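PDB 6WB6: transferrin from Manduca sexta, which binds and transports ferric iron together with a carbonate anion, holding one iron ion per molecule. Local coordinates for residues 393-398 / 417-422. Residues are numbered along the deposited sequence; the frame is centred on the assembly and turned at random.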
loop_
_atom_site.group_PDB
_atom_site.type_symbol
_atom_site.label_atom_id
_atom_site.label_comp_id
_atom_site.label_asym_id
_atom_site.label_seq_id
_atom_site.Cartn_x
_atom_site.Cartn_y
_atom_site.Cartn_z
ATOM N N CYS A 393 -10.746 15.766 -15.722
ATOM C CA CYS A 393 -10.549 15.333 -14.342
ATOM C C CYS A 393 -9.944 16.456 -13.516
ATOM O O CYS A 393 -10.306 16.642 -12.349
ATOM C CB CYS A 393 -9.648 14.090 -14.283
ATOM S SG CYS A 393 -10.540 12.549 -14.307
ATOM N N LEU A 394 -8.990 17.186 -14.097
ATOM C CA LEU A 394 -8.376 18.293 -13.379
ATOM C C LEU A 394 -9.395 19.378 -13.084
ATOM O O LEU A 394 -9.469 19.883 -11.964
ATOM C CB LEU A 394 -7.210 18.858 -14.181
ATOM C CG LEU A 394 -6.062 17.880 -14.364
ATOM C CD1 LEU A 394 -5.112 18.477 -15.368
ATOM C CD2 LEU A 394 -5.370 17.578 -13.019
ATOM N N LYS A 395 -10.164 19.788 -14.088
ATOM C CA LYS A 395 -11.246 20.725 -13.816
ATOM C C LYS A 395 -12.134 20.204 -12.706
ATOM O O LYS A 395 -12.610 20.973 -11.867
ATOM C CB LYS A 395 -12.077 20.964 -15.073
ATOM C CG LYS A 395 -13.328 21.811 -14.866
ATOM C CD LYS A 395 -13.015 23.216 -14.292
ATOM C CE LYS A 395 -14.164 24.209 -14.590
ATOM N NZ LYS A 395 -14.131 25.468 -13.741
ATOM N N SER A 396 -12.413 18.904 -12.713
ATOM C CA SER A 396 -13.346 18.382 -11.730
ATOM C C SER A 396 -12.766 18.484 -10.333
ATOM O O SER A 396 -13.493 18.786 -9.378
ATOM C CB SER A 396 -13.713 16.935 -12.060
ATOM O OG SER A 396 -14.499 16.339 -11.039
ATOM N N VAL A 397 -11.464 18.228 -10.176
ATOM C CA VAL A 397 -10.852 18.420 -8.861
ATOM C C VAL A 397 -11.008 19.883 -8.430
ATOM O O VAL A 397 -11.415 20.181 -7.304
ATOM C CB VAL A 397 -9.381 17.966 -8.873
ATOM C CG1 VAL A 397 -8.707 18.157 -7.483
ATOM C CG2 VAL A 397 -9.279 16.468 -9.257
ATOM N N GLN A 398 -10.739 20.818 -9.334
ATOM C CA GLN A 398 -10.939 22.227 -9.002
ATOM C C GLN A 398 -12.363 22.510 -8.535
ATOM O O GLN A 398 -12.569 23.160 -7.503
ATOM C CB GLN A 398 -10.624 23.094 -10.203
ATOM C CG GLN A 398 -10.709 24.548 -9.896
ATOM C CD GLN A 398 -10.540 25.374 -11.111
ATOM O OE1 GLN A 398 -9.593 26.159 -11.210
ATOM N NE2 GLN A 398 -11.459 25.216 -12.069
ATOM N N LYS A 417 -0.949 25.828 -12.474
ATOM C CA LYS A 417 -1.209 27.186 -12.937
ATOM C C LYS A 417 -2.665 27.329 -13.341
ATOM O O LYS A 417 -3.293 28.358 -13.089
ATOM C CB LYS A 417 -0.304 27.541 -14.123
ATOM C CG LYS A 417 0.627 28.717 -13.892
ATOM N N LYS A 418 -3.228 26.286 -13.937
ATOM C CA LYS A 418 -4.496 26.416 -14.636
ATOM C C LYS A 418 -5.676 26.162 -13.717
ATOM O O LYS A 418 -6.698 26.850 -13.829
ATOM C CB LYS A 418 -4.529 25.445 -15.829
ATOM C CG LYS A 418 -5.926 25.136 -16.383
ATOM C CD LYS A 418 -6.259 26.008 -17.537
ATOM C CE LYS A 418 -5.630 25.462 -18.796
ATOM N NZ LYS A 418 -6.592 24.561 -19.476
ATOM N N TYR A 419 -5.550 25.181 -12.838
ATOM C CA TYR A 419 -6.654 24.759 -11.956
ATOM C C TYR A 419 -6.372 24.969 -10.489
ATOM O O TYR A 419 -7.138 24.496 -9.731
ATOM C CB TYR A 419 -6.897 23.280 -12.140
ATOM C CG TYR A 419 -7.430 22.992 -13.494
ATOM C CD1 TYR A 419 -8.643 23.526 -13.862
ATOM C CD2 TYR A 419 -6.685 22.282 -14.403
ATOM C CE1 TYR A 419 -9.155 23.298 -15.103
ATOM C CE2 TYR A 419 -7.214 21.976 -15.632
ATOM C CZ TYR A 419 -8.395 22.579 -15.988
ATOM O OH TYR A 419 -8.901 22.398 -17.188
ATOM N N ASN A 420 -5.308 25.674 -10.166
ATOM C CA ASN A 420 -4.911 25.906 -8.780
ATOM C C ASN A 420 -4.936 24.612 -7.967
ATOM O O ASN A 420 -5.401 24.573 -6.821
ATOM C CB ASN A 420 -5.793 26.967 -8.136
ATOM C CG ASN A 420 -5.164 27.561 -6.922
ATOM O OD1 ASN A 420 -3.945 27.450 -6.723
ATOM N ND2 ASN A 420 -5.984 28.207 -6.085
ATOM N N LEU A 421 -4.431 23.544 -8.569
ATOM C CA LEU A 421 -4.237 22.276 -7.887
ATOM C C LEU A 421 -2.783 22.146 -7.471
ATOM O O LEU A 421 -1.918 22.903 -7.909
ATOM C CB LEU A 421 -4.641 21.113 -8.794
ATOM C CG LEU A 421 -6.046 21.240 -9.377
ATOM C CD1 LEU A 421 -6.261 20.163 -10.438
ATOM C CD2 LEU A 421 -7.048 21.119 -8.259
ATOM N N HIS A 422 -2.508 21.132 -6.649
ATOM C CA HIS A 422 -1.163 20.914 -6.156
ATOM C C HIS A 422 -0.928 19.419 -5.961
ATOM O O HIS A 422 -1.864 18.677 -5.635
ATOM C CB HIS A 422 -0.949 21.666 -4.835
ATOM C CG HIS A 422 -1.664 21.050 -3.671
ATOM N ND1 HIS A 422 -2.982 21.336 -3.366
ATOM C CD2 HIS A 422 -1.242 20.174 -2.727
ATOM C CE1 HIS A 422 -3.337 20.668 -2.283
ATOM N NE2 HIS A 422 -2.299 19.954 -1.875
#
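Tyr419 and Leu421 each set CG anti to their own carbonyl carbon (chi1 -67° and -53°), and both side chains reach helix 390-399. The Tyr419 ring lies with one face against the backbone between Leu394 and Lys395. Lys395 N sits over the ring centre, 3.7 Å above its plane. Leu394 CB meets Tyr419 CE2 at 3.4 Å, and Lys395 CB packs 3.7 Å from Tyr419 CE1. The opposite face is covered by Lys418 CG, 3.4 Å above the plane, so the ring is sandwiched between helix backbone and aliphatic chain. The Gln398 amide group stands at the ring edge, its plane turned 78° from the ring. The phenol hydroxyl is hydrogen-bonded to Asp391, a residue earlier in the same helix as Leu394. An alanine in place of Tyr419 would probably open a gap between Leu394, Lys395 and Lys418 and deprive Asp391 of its hydroxyl partner. Leu421 CD1 lies 3.8 Å from Leu394 CD2. Leu421 CD2 presses on Val397 CG1 at 3.5 Å, a tight carbon contact. Asn420, the first residue past helix 411-419, has positive phi, and the chain then runs on into strand 422-428. The contact thus joins the end of that helix to helix 390-399 in the second transferrin-like repeat, with Leu394 and Leu421 both resting on Val589 of strand 587-590 and Val397 on Ala405 of strand 405-407.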